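Local coordinates for protein 7,8-dihydro-6-hydroxymethylpterin pyrophosphokinase-dihydropteroate synthase (Plasmodium falciparum, PDB 6JWS) that probably catalyses two successive steps of folate biosynthesis, pyrophosphorylation of 6-hydroxymethyl-7,8-dihydropterin with ATP and condensation of the resulting diphosphate with 4-aminobenzoate to give 7,8-dihydropteroate, at residues 387-392 and 676-681; 540-545 and 584-589; 649-654 and 658-663. The protein carries 1 engineered substitution. All coordinates share one frame; numbering follows the deposited sequence.

All three contacts lie in the part of the chain that forms the dihydropteroate synthase barrel and binds pteroic acid. Contact 1 joins the start of a barrel strand to the end of helix 657-680. Contact 3 uses the beginning of that same helix, and the two centres are about 27 Å apart. Contact 2 joins a loop to helix 584-592; its centre is about 24 Å from that of contact 1 and about 28 Å from that of contact 3. No two of them touch. Side chains of T542 and Y663 come to about 10 Å from pteroic acid, and that of S677 to about 12 Å. The side chain of F649 in contact 3 lies about 6 Å from a magnesium ion.

Contact 1. Residues 387-392 and 676-681; sequences EKTNIV and YSYYKK
T389, just before a strand, faces the last turn of a helix, with its CA 5.9 Å from that of Y678. The fold is the TIM barrel of the synthase. Strand 390-396 belongs to its parallel sheet and pairs with strand 684-687 through N390 and V392. Helix 657-680 precedes that neighbouring strand and ends here in a Schellman motif, with K681 at positive phi (69°).

T389 carries the contact. Its CB points at the helix, and OG1 does the touching. The nearest helix atom is CA of Y678, 3.7 Å from T389 OG1. No direct hydrogen bond crosses between the segments. Instead OG1 is bonded to V682 O, just past the helix end. The first torsion sets this up: at chi1 -61° OG1 lies beside the backbone N and CG2 lies anti to it. The Y678 ring stands obliquely to OG1, and its hydroxyl is held by D704 of helix 690-704. S677 turns from the helix to the sheet, touching I685 and I604, and its OG bonds back to I673 O within the helix. Y676 and Y679 pack on Y679 and Y676 of the second subunit, so this helix end also lies at the dimer contact.

Two waters bridge the segments. One water lies between K388 O and K681 O, though its bonds are weak. The other donates to both sides: its oxygen is 2.8 Å from T389 OG1 and 2.9 Å from the carbonyl oxygen of Y678.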
loop_
_atom_site.group_PDB
_atom_site.type_symbol
_atom_site.label_atom_id
_atom_site.label_comp_id
_atom_site.label_asym_id
_atom_site.label_seq_id
_atom_site.Cartn_x
_atom_site.Cartn_y
_atom_site.Cartn_z
ATOM N N GLU B 387 13.286 -1.454 -7.485
ATOM C CA GLU B 387 13.516 -0.111 -6.962
ATOM C C GLU B 387 12.763 0.989 -7.713
ATOM O O GLU B 387 12.740 2.130 -7.253
ATOM C CB GLU B 387 15.003 0.221 -6.895
ATOM C CG GLU B 387 15.666 -0.433 -5.700
ATOM C CD GLU B 387 17.054 0.099 -5.371
ATOM O OE1 GLU B 387 17.428 1.224 -5.871
ATOM O OE2 GLU B 387 17.772 -0.609 -4.626
ATOM N N LYS B 388 12.109 0.648 -8.832
ATOM C CA LYS B 388 11.382 1.632 -9.614
ATOM C C LYS B 388 10.292 0.959 -10.445
ATOM O O LYS B 388 10.530 -0.080 -11.047
ATOM C CB LYS B 388 12.380 2.323 -10.548
ATOM C CG LYS B 388 11.965 3.697 -11.042
ATOM C CD LYS B 388 12.271 3.893 -12.519
ATOM C CE LYS B 388 12.350 5.359 -12.892
ATOM N NZ LYS B 388 11.726 5.623 -14.211
ATOM N N THR B 389 9.110 1.580 -10.497
ATOM C CA THR B 389 8.051 1.233 -11.429
ATOM C C THR B 389 8.168 2.140 -12.655
ATOM O O THR B 389 7.877 3.334 -12.577
ATOM C CB THR B 389 6.677 1.323 -10.750
ATOM O OG1 THR B 389 6.657 0.396 -9.666
ATOM C CG2 THR B 389 5.515 1.012 -11.670
ATOM N N ASN B 390 8.618 1.562 -13.777
ATOM C CA ASN B 390 8.829 2.271 -15.029
ATOM C C ASN B 390 7.537 2.284 -15.854
ATOM O O ASN B 390 6.797 1.295 -15.901
ATOM C CB ASN B 390 9.957 1.629 -15.848
ATOM C CG ASN B 390 11.324 1.762 -15.209
ATOM O OD1 ASN B 390 11.850 2.868 -15.062
ATOM N ND2 ASN B 390 11.897 0.647 -14.779
ATOM N N ILE B 391 7.285 3.413 -16.528
ATOM C CA ILE B 391 6.128 3.531 -17.392
ATOM C C ILE B 391 6.522 3.164 -18.818
ATOM O O ILE B 391 7.503 3.677 -19.361
ATOM C CB ILE B 391 5.509 4.932 -17.318
ATOM C CG1 ILE B 391 4.906 5.179 -15.934
ATOM C CG2 ILE B 391 4.456 5.071 -18.414
ATOM C CD1 ILE B 391 4.524 6.615 -15.662
ATOM N N VAL B 392 5.771 2.226 -19.399
ATOM C CA VAL B 392 5.954 1.877 -20.796
ATOM C C VAL B 392 4.747 2.435 -21.534
ATOM O O VAL B 392 3.623 2.014 -21.279
ATOM C CB VAL B 392 6.073 0.347 -20.997
ATOM C CG1 VAL B 392 6.298 0.010 -22.470
ATOM C CG2 VAL B 392 7.199 -0.244 -20.150
ATOM N N TYR B 676 -1.326 0.062 -6.883
ATOM C CA TYR B 676 -1.096 -1.304 -6.448
ATOM C C TYR B 676 0.274 -1.773 -6.946
ATOM O O TYR B 676 1.067 -2.296 -6.171
ATOM C CB TYR B 676 -2.234 -2.207 -6.940
ATOM C CG TYR B 676 -2.074 -3.643 -6.511
ATOM C CD1 TYR B 676 -2.271 -3.997 -5.180
ATOM C CD2 TYR B 676 -1.746 -4.643 -7.428
ATOM C CE1 TYR B 676 -2.123 -5.304 -4.761
ATOM C CE2 TYR B 676 -1.619 -5.966 -7.030
ATOM C CZ TYR B 676 -1.794 -6.287 -5.695
ATOM O OH TYR B 676 -1.668 -7.570 -5.264
ATOM N N SER B 677 0.565 -1.512 -8.225
ATOM C CA SER B 677 1.804 -1.938 -8.875
ATOM C C SER B 677 3.011 -1.274 -8.233
ATOM O O SER B 677 4.044 -1.915 -8.042
ATOM C CB SER B 677 1.780 -1.597 -10.351
ATOM O OG SER B 677 0.824 -2.416 -11.015
ATOM N N TYR B 678 2.858 0.031 -7.952
ATOM C CA TYR B 678 3.870 0.805 -7.261
ATOM C C TYR B 678 4.195 0.165 -5.908
ATOM O O TYR B 678 5.373 -0.013 -5.552
ATOM C CB TYR B 678 3.415 2.255 -7.072
ATOM C CG TYR B 678 4.378 3.014 -6.194
ATOM C CD1 TYR B 678 5.519 3.595 -6.732
ATOM C CD2 TYR B 678 4.194 3.068 -4.823
ATOM C CE1 TYR B 678 6.432 4.254 -5.928
ATOM C CE2 TYR B 678 5.099 3.713 -4.002
ATOM C CZ TYR B 678 6.217 4.310 -4.560
ATOM O OH TYR B 678 7.130 4.925 -3.758
ATOM N N TYR B 679 3.151 -0.188 -5.144
ATOM C CA TYR B 679 3.398 -0.767 -3.825
ATOM C C TYR B 679 3.922 -2.196 -3.899
ATOM O O TYR B 679 4.604 -2.637 -2.980
ATOM C CB TYR B 679 2.172 -0.711 -2.919
ATOM C CG TYR B 679 1.899 0.689 -2.462
ATOM C CD1 TYR B 679 2.845 1.380 -1.734
ATOM C CD2 TYR B 679 0.713 1.324 -2.775
ATOM C CE1 TYR B 679 2.619 2.679 -1.323
ATOM C CE2 TYR B 679 0.467 2.621 -2.371
ATOM C CZ TYR B 679 1.428 3.299 -1.644
ATOM O OH TYR B 679 1.199 4.587 -1.250
ATOM N N LYS B 680 3.582 -2.909 -4.974
ATOM C CA LYS B 680 4.046 -4.279 -5.162
ATOM C C LYS B 680 5.406 -4.292 -5.857
ATOM O O LYS B 680 5.969 -5.360 -6.060
ATOM C CB LYS B 680 3.010 -5.098 -5.949
ATOM C CG LYS B 680 1.779 -5.495 -5.143
ATOM C CD LYS B 680 2.139 -6.226 -3.862
ATOM C CE LYS B 680 0.979 -6.658 -2.985
ATOM N NZ LYS B 680 1.360 -7.834 -2.139
ATOM N N LYS B 681 5.883 -3.110 -6.267
ATOM C CA LYS B 681 7.215 -2.914 -6.829
ATOM C C LYS B 681 7.353 -3.557 -8.209
ATOM O O LYS B 681 8.454 -3.944 -8.593
ATOM C CB LYS B 681 8.300 -3.362 -5.849
ATOM C CG LYS B 681 8.233 -2.655 -4.498
ATOM C CD LYS B 681 9.307 -3.058 -3.522
ATOM C CE LYS B 681 9.540 -1.982 -2.475
ATOM N NZ LYS B 681 9.988 -2.599 -1.208
HETATM O O HOH W 1 9.935 -1.669 -8.879
HETATM O O HOH W 2 7.690 0.666 -7.117
#

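Contact 2. Residues 540-545 and 584-589; sequences KLTNYD and HDQSIK. With ACT (acetate ion), chain N.
Q586 reaches from its helix to the backbone of T542, and its amide does nearly all the work. NE2 donates to T542 O at 3.0 Å. The bond is almost straight, 173° at the hydrogen. It lies in the carbonyl plane of T542, and the acceptor is also within 3° of the glutamine amide plane. The second N-H of the amide goes to an acetate ion, probably from the crystallisation liquor, with Q586 NE2 3.1 Å from the acetate O. On the other branch, T542 OG1 gives a weak bond to Q586 OE1 at 3.4 Å.

The aromatic ring of Y544 sits beside the amide. Its CD1 is 3.7 Å from Q586 NE2, and the ring and amide planes are steeply inclined, 76° apart.

The next shell fixes these groups. K583 N, just before the helix segment, donates to Q586 OE1, so both ends of the amide are gripped and its flip state is defined. The extended chain carries the amide across to the loop. Y544 is anchored through its OH to A581 O and has a cation-pi contact with R532. R532 also bonds the carbonyl oxygens of L541 and N543, on either side of T542 in sequence.

The contact therefore ties two loop-and-helix units of the pterin-binding barrel together near the surface. Residues 540-545 lie in the loop between strand 525-529 and helix 547-564. Q586 and K589 both touch L547 of that helix, while H584 and S587 of helix 584-592 pack on helix 610-613.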
loop_
_atom_site.group_PDB
_atom_site.type_symbol
_atom_site.label_atom_id
_atom_site.label_comp_id
_atom_site.label_asym_id
_atom_site.label_seq_id
_atom_site.Cartn_x
_atom_site.Cartn_y
_atom_site.Cartn_z
ATOM N N LYS B 540 -11.863 -18.352 -24.405
ATOM C CA LYS B 540 -12.439 -19.620 -23.973
ATOM C C LYS B 540 -11.360 -20.588 -23.504
ATOM O O LYS B 540 -11.668 -21.735 -23.223
ATOM C CB LYS B 540 -13.297 -20.249 -25.082
ATOM C CG LYS B 540 -14.684 -19.639 -25.230
ATOM C CD LYS B 540 -15.295 -19.829 -26.600
ATOM C CE LYS B 540 -16.640 -19.138 -26.729
ATOM N NZ LYS B 540 -17.321 -19.506 -27.995
ATOM N N LEU B 541 -10.107 -20.135 -23.399
ATOM C CA LEU B 541 -9.021 -21.051 -23.088
ATOM C C LEU B 541 -8.577 -20.848 -21.647
ATOM O O LEU B 541 -7.407 -20.586 -21.370
ATOM C CB LEU B 541 -7.885 -20.853 -24.096
ATOM C CG LEU B 541 -8.272 -21.079 -25.558
ATOM C CD1 LEU B 541 -7.057 -20.902 -26.444
ATOM C CD2 LEU B 541 -8.904 -22.472 -25.745
ATOM N N THR B 542 -9.509 -21.110 -20.739
ATOM C CA THR B 542 -9.540 -20.494 -19.427
ATOM C C THR B 542 -9.412 -21.517 -18.293
ATOM O O THR B 542 -9.414 -21.143 -17.104
ATOM C CB THR B 542 -10.795 -19.617 -19.427
ATOM O OG1 THR B 542 -10.277 -18.292 -19.437
ATOM C CG2 THR B 542 -11.791 -19.902 -18.334
ATOM N N ASN B 543 -9.220 -22.789 -18.652
ATOM C CA ASN B 543 -9.085 -23.827 -17.636
ATOM C C ASN B 543 -7.622 -24.017 -17.234
ATOM O O ASN B 543 -6.781 -24.391 -18.039
ATOM C CB ASN B 543 -9.737 -25.150 -18.055
ATOM C CG ASN B 543 -11.197 -25.022 -18.438
ATOM O OD1 ASN B 543 -11.920 -24.194 -17.880
ATOM N ND2 ASN B 543 -11.655 -25.845 -19.382
ATOM N N TYR B 544 -7.336 -23.810 -15.954
ATOM C CA TYR B 544 -5.987 -23.955 -15.459
ATOM C C TYR B 544 -6.015 -24.923 -14.283
ATOM O O TYR B 544 -6.861 -24.810 -13.403
ATOM C CB TYR B 544 -5.438 -22.598 -15.007
ATOM C CG TYR B 544 -5.171 -21.632 -16.130
ATOM C CD1 TYR B 544 -6.177 -20.792 -16.604
ATOM C CD2 TYR B 544 -3.909 -21.575 -16.733
ATOM C CE1 TYR B 544 -5.937 -19.920 -17.655
ATOM C CE2 TYR B 544 -3.656 -20.708 -17.788
ATOM C CZ TYR B 544 -4.673 -19.877 -18.237
ATOM O OH TYR B 544 -4.430 -19.033 -19.280
ATOM N N ASP B 545 -5.063 -25.840 -14.250
ATOM C CA ASP B 545 -4.893 -26.672 -13.077
ATOM C C ASP B 545 -4.542 -25.817 -11.843
ATOM O O ASP B 545 -5.173 -25.924 -10.806
ATOM C CB ASP B 545 -3.862 -27.761 -13.357
ATOM C CG ASP B 545 -3.681 -28.645 -12.146
ATOM O OD1 ASP B 545 -4.713 -29.041 -11.546
ATOM O OD2 ASP B 545 -2.518 -28.893 -11.780
ATOM N N HIS B 584 -11.971 -12.459 -16.060
ATOM C CA HIS B 584 -11.761 -11.244 -15.288
ATOM C C HIS B 584 -11.305 -11.562 -13.868
ATOM O O HIS B 584 -10.324 -10.986 -13.412
ATOM C CB HIS B 584 -12.979 -10.311 -15.395
ATOM C CG HIS B 584 -13.276 -9.952 -16.814
ATOM N ND1 HIS B 584 -12.277 -9.899 -17.786
ATOM C CD2 HIS B 584 -14.434 -9.654 -17.442
ATOM C CE1 HIS B 584 -12.811 -9.569 -18.952
ATOM N NE2 HIS B 584 -14.139 -9.419 -18.765
ATOM N N ASP B 585 -11.967 -12.529 -13.211
ATOM C CA ASP B 585 -11.579 -12.984 -11.877
ATOM C C ASP B 585 -10.166 -13.576 -11.859
ATOM O O ASP B 585 -9.501 -13.513 -10.826
ATOM C CB ASP B 585 -12.624 -13.910 -11.236
ATOM C CG ASP B 585 -13.904 -13.183 -10.816
ATOM O OD1 ASP B 585 -13.825 -11.975 -10.428
ATOM O OD2 ASP B 585 -14.989 -13.818 -10.882
ATOM N N GLN B 586 -9.714 -14.136 -12.994
ATOM C CA GLN B 586 -8.394 -14.749 -13.077
ATOM C C GLN B 586 -7.341 -13.666 -13.235
ATOM O O GLN B 586 -6.279 -13.756 -12.636
ATOM C CB GLN B 586 -8.302 -15.798 -14.195
ATOM C CG GLN B 586 -9.161 -17.026 -13.927
ATOM C CD GLN B 586 -9.228 -17.983 -15.095
ATOM O OE1 GLN B 586 -9.437 -17.567 -16.240
ATOM N NE2 GLN B 586 -9.093 -19.281 -14.815
ATOM N N SER B 587 -7.653 -12.653 -14.051
ATOM C CA SER B 587 -6.794 -11.486 -14.175
ATOM C C SER B 587 -6.571 -10.874 -12.791
ATOM O O SER B 587 -5.432 -10.625 -12.403
ATOM C CB SER B 587 -7.375 -10.472 -15.152
ATOM O OG SER B 587 -7.224 -10.924 -16.484
ATOM N N ILE B 588 -7.648 -10.732 -12.009
ATOM C CA ILE B 588 -7.547 -10.174 -10.664
ATOM C C ILE B 588 -6.688 -11.078 -9.787
ATOM O O ILE B 588 -5.836 -10.612 -9.024
ATOM C CB ILE B 588 -8.945 -9.910 -10.058
ATOM C CG1 ILE B 588 -9.586 -8.684 -10.710
ATOM C CG2 ILE B 588 -8.842 -9.717 -8.559
ATOM C CD1 ILE B 588 -11.110 -8.779 -10.882
ATOM N N LYS B 589 -6.910 -12.389 -9.922
ATOM C CA LYS B 589 -6.201 -13.327 -9.076
ATOM C C LYS B 589 -4.705 -13.272 -9.354
ATOM O O LYS B 589 -3.913 -13.344 -8.421
ATOM C CB LYS B 589 -6.704 -14.762 -9.241
ATOM C CG LYS B 589 -6.067 -15.751 -8.257
ATOM C CD LYS B 589 -7.030 -16.835 -7.862
ATOM C CE LYS B 589 -6.339 -18.065 -7.309
ATOM N NZ LYS B 589 -5.750 -17.795 -5.974
HETATM C C ACT N . -9.224 -20.086 -11.525
HETATM O O ACT N . -8.420 -20.778 -12.166
HETATM O OXT ACT N . -8.919 -19.452 -10.496
HETATM C CH3 ACT N . -10.692 -20.010 -12.023
#

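Contact 3. Residues 649-654 and 658-663; sequences FQMNYM and KDQLLY
F649 and Y663 bring a loop alongside a helix, with their CA atoms 6.4 Å apart. Residues 649-654 form an irregular loop, and 658-663 belong to the first turns of helix 657-680. Only three residues separate the two segments, so the chain turns back on itself and packs against the helix it is about to enter.

The main interaction is an offset stack of F649 on Y663. The ring planes are nearly parallel, at 7°, and the centroids are 4.2 Å apart. The slide brings CD1 of Y663 over the centre of the phenylalanine ring, and CE2 of F649 over the centre of the tyrosine ring. The closest pair is F649 CD2 to Y663 CG, at 3.7 Å. F649 reaches this place with CG anti to its own N (chi1 179°), and its CB also packs on CB of Y663. Beyond the stack, F649 touches Y399 of helix 397-402 and R608. The F649 side chain also lies about 6 Å from a bound magnesium ion and from the side chains of M648 and D689, which bind magnesium. The Y663 hydroxyl receives a weak bond from R655.

A second touch lies one turn earlier in the helix. M651 and Q660 cross at about a right angle. The M651 chain bends at chi3 (-70°), and its CE lies 3.4 Å from Q660 OE1, with SD at 3.5 Å from the same oxygen.

Across the two segments the contact is held by ring faces and a thioether, without a hydrogen bond. Its hold is thus mainly dispersion and the burial of F649.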
loop_
_atom_site.group_PDB
_atom_site.type_symbol
_atom_site.label_atom_id
_atom_site.label_comp_id
_atom_site.label_asym_id
_atom_site.label_seq_id
_atom_site.Cartn_x
_atom_site.Cartn_y
_atom_site.Cartn_z
ATOM N N PHE B 649 -9.927 10.039 -21.553
ATOM C CA PHE B 649 -9.979 9.398 -22.858
ATOM C C PHE B 649 -10.152 10.464 -23.941
ATOM O O PHE B 649 -11.168 11.161 -23.975
ATOM C CB PHE B 649 -11.089 8.345 -22.895
ATOM C CG PHE B 649 -11.267 7.617 -24.208
ATOM C CD1 PHE B 649 -10.233 6.879 -24.768
ATOM C CD2 PHE B 649 -12.486 7.645 -24.876
ATOM C CE1 PHE B 649 -10.408 6.202 -25.968
ATOM C CE2 PHE B 649 -12.665 6.964 -26.073
ATOM C CZ PHE B 649 -11.622 6.248 -26.622
ATOM N N GLN B 650 -9.137 10.596 -24.810
ATOM C CA GLN B 650 -9.220 11.432 -26.004
ATOM C C GLN B 650 -9.969 10.670 -27.094
ATOM O O GLN B 650 -9.413 9.753 -27.690
ATOM C CB GLN B 650 -7.832 11.827 -26.517
ATOM C CG GLN B 650 -7.029 12.674 -25.540
ATOM C CD GLN B 650 -6.209 13.738 -26.233
ATOM O OE1 GLN B 650 -5.518 13.481 -27.221
ATOM N NE2 GLN B 650 -6.286 14.952 -25.711
ATOM N N MET B 651 -11.226 11.067 -27.335
ATOM C CA MET B 651 -12.103 10.407 -28.292
ATOM C C MET B 651 -11.497 10.439 -29.699
ATOM O O MET B 651 -10.957 11.460 -30.128
ATOM C CB MET B 651 -13.493 11.056 -28.302
ATOM C CG MET B 651 -14.305 10.751 -27.051
ATOM S SD MET B 651 -15.938 11.537 -27.003
ATOM C CE MET B 651 -15.497 13.262 -26.782
ATOM N N ASN B 652 -11.571 9.293 -30.386
ATOM C CA ASN B 652 -11.159 9.170 -31.778
ATOM C C ASN B 652 -12.353 9.441 -32.694
ATOM O O ASN B 652 -12.205 10.077 -33.739
ATOM C CB ASN B 652 -10.495 7.819 -32.056
ATOM C CG ASN B 652 -9.071 7.773 -31.544
ATOM O OD1 ASN B 652 -8.833 7.462 -30.376
ATOM N ND2 ASN B 652 -8.120 8.087 -32.410
ATOM N N TYR B 653 -13.519 8.918 -32.288
ATOM C CA TYR B 653 -14.820 9.304 -32.810
ATOM C C TYR B 653 -15.752 9.627 -31.644
ATOM O O TYR B 653 -15.544 9.129 -30.537
ATOM C CB TYR B 653 -15.398 8.208 -33.709
ATOM C CG TYR B 653 -15.570 6.847 -33.083
ATOM C CD1 TYR B 653 -14.520 5.937 -33.043
ATOM C CD2 TYR B 653 -16.800 6.442 -32.585
ATOM C CE1 TYR B 653 -14.683 4.673 -32.493
ATOM C CE2 TYR B 653 -16.984 5.181 -32.036
ATOM C CZ TYR B 653 -15.920 4.295 -31.994
ATOM O OH TYR B 653 -16.094 3.053 -31.459
ATOM N N MET B 654 -16.777 10.447 -31.914
ATOM C CA MET B 654 -17.721 10.895 -30.900
ATOM C C MET B 654 -18.342 9.697 -30.177
ATOM O O MET B 654 -18.878 8.778 -30.803
ATOM C CB MET B 654 -18.832 11.772 -31.493
ATOM C CG MET B 654 -19.705 12.428 -30.431
ATOM S SD MET B 654 -18.744 13.440 -29.262
ATOM C CE MET B 654 -18.863 15.045 -30.050
ATOM N N LYS B 658 -22.804 7.961 -21.851
ATOM C CA LYS B 658 -22.698 6.734 -21.077
ATOM C C LYS B 658 -21.301 6.137 -21.246
ATOM O O LYS B 658 -20.698 5.670 -20.275
ATOM C CB LYS B 658 -23.764 5.713 -21.492
ATOM C CG LYS B 658 -25.194 6.046 -21.091
ATOM C CD LYS B 658 -26.225 5.211 -21.833
ATOM C CE LYS B 658 -27.613 5.821 -21.804
ATOM N NZ LYS B 658 -28.424 5.391 -22.969
ATOM N N ASP B 659 -20.797 6.174 -22.487
ATOM C CA ASP B 659 -19.565 5.494 -22.856
ATOM C C ASP B 659 -18.354 6.287 -22.370
ATOM O O ASP B 659 -17.410 5.707 -21.840
ATOM C CB ASP B 659 -19.541 5.122 -24.342
ATOM C CG ASP B 659 -20.588 4.086 -24.715
ATOM O OD1 ASP B 659 -20.969 3.286 -23.840
ATOM O OD2 ASP B 659 -21.017 4.090 -25.882
ATOM N N GLN B 660 -18.403 7.612 -22.517
ATOM C CA GLN B 660 -17.374 8.477 -21.960
ATOM C C GLN B 660 -17.178 8.223 -20.462
ATOM O O GLN B 660 -16.039 8.110 -20.015
ATOM C CB GLN B 660 -17.678 9.943 -22.255
ATOM C CG GLN B 660 -17.736 10.231 -23.749
ATOM C CD GLN B 660 -17.888 11.711 -24.001
ATOM O OE1 GLN B 660 -16.966 12.500 -23.773
ATOM N NE2 GLN B 660 -19.076 12.097 -24.441
ATOM N N LEU B 661 -18.283 8.106 -19.705
ATOM C CA LEU B 661 -18.221 7.819 -18.276
ATOM C C LEU B 661 -17.508 6.483 -18.049
ATOM O O LEU B 661 -16.621 6.401 -17.214
ATOM C CB LEU B 661 -19.626 7.835 -17.651
ATOM C CG LEU B 661 -20.349 9.186 -17.646
ATOM C CD1 LEU B 661 -21.795 9.050 -17.183
ATOM C CD2 LEU B 661 -19.616 10.220 -16.804
ATOM N N LEU B 662 -17.857 5.469 -18.843
ATOM C CA LEU B 662 -17.292 4.134 -18.715
ATOM C C LEU B 662 -15.792 4.163 -19.012
ATOM O O LEU B 662 -15.014 3.500 -18.323
ATOM C CB LEU B 662 -18.023 3.202 -19.687
ATOM C CG LEU B 662 -19.041 2.197 -19.129
ATOM C CD1 LEU B 662 -19.456 2.452 -17.684
ATOM C CD2 LEU B 662 -20.251 2.079 -20.053
ATOM N N TYR B 663 -15.397 4.928 -20.042
ATOM C CA TYR B 663 -13.990 5.071 -20.390
ATOM C C TYR B 663 -13.226 5.746 -19.245
ATOM O O TYR B 663 -12.127 5.316 -18.890
ATOM C CB TYR B 663 -13.812 5.806 -21.725
ATOM C CG TYR B 663 -13.990 4.924 -22.936
ATOM C CD1 TYR B 663 -12.937 4.170 -23.439
ATOM C CD2 TYR B 663 -15.222 4.815 -23.567
ATOM C CE1 TYR B 663 -13.102 3.343 -24.542
ATOM C CE2 TYR B 663 -15.404 3.992 -24.668
ATOM C CZ TYR B 663 -14.340 3.252 -25.159
ATOM O OH TYR B 663 -14.522 2.442 -26.247
#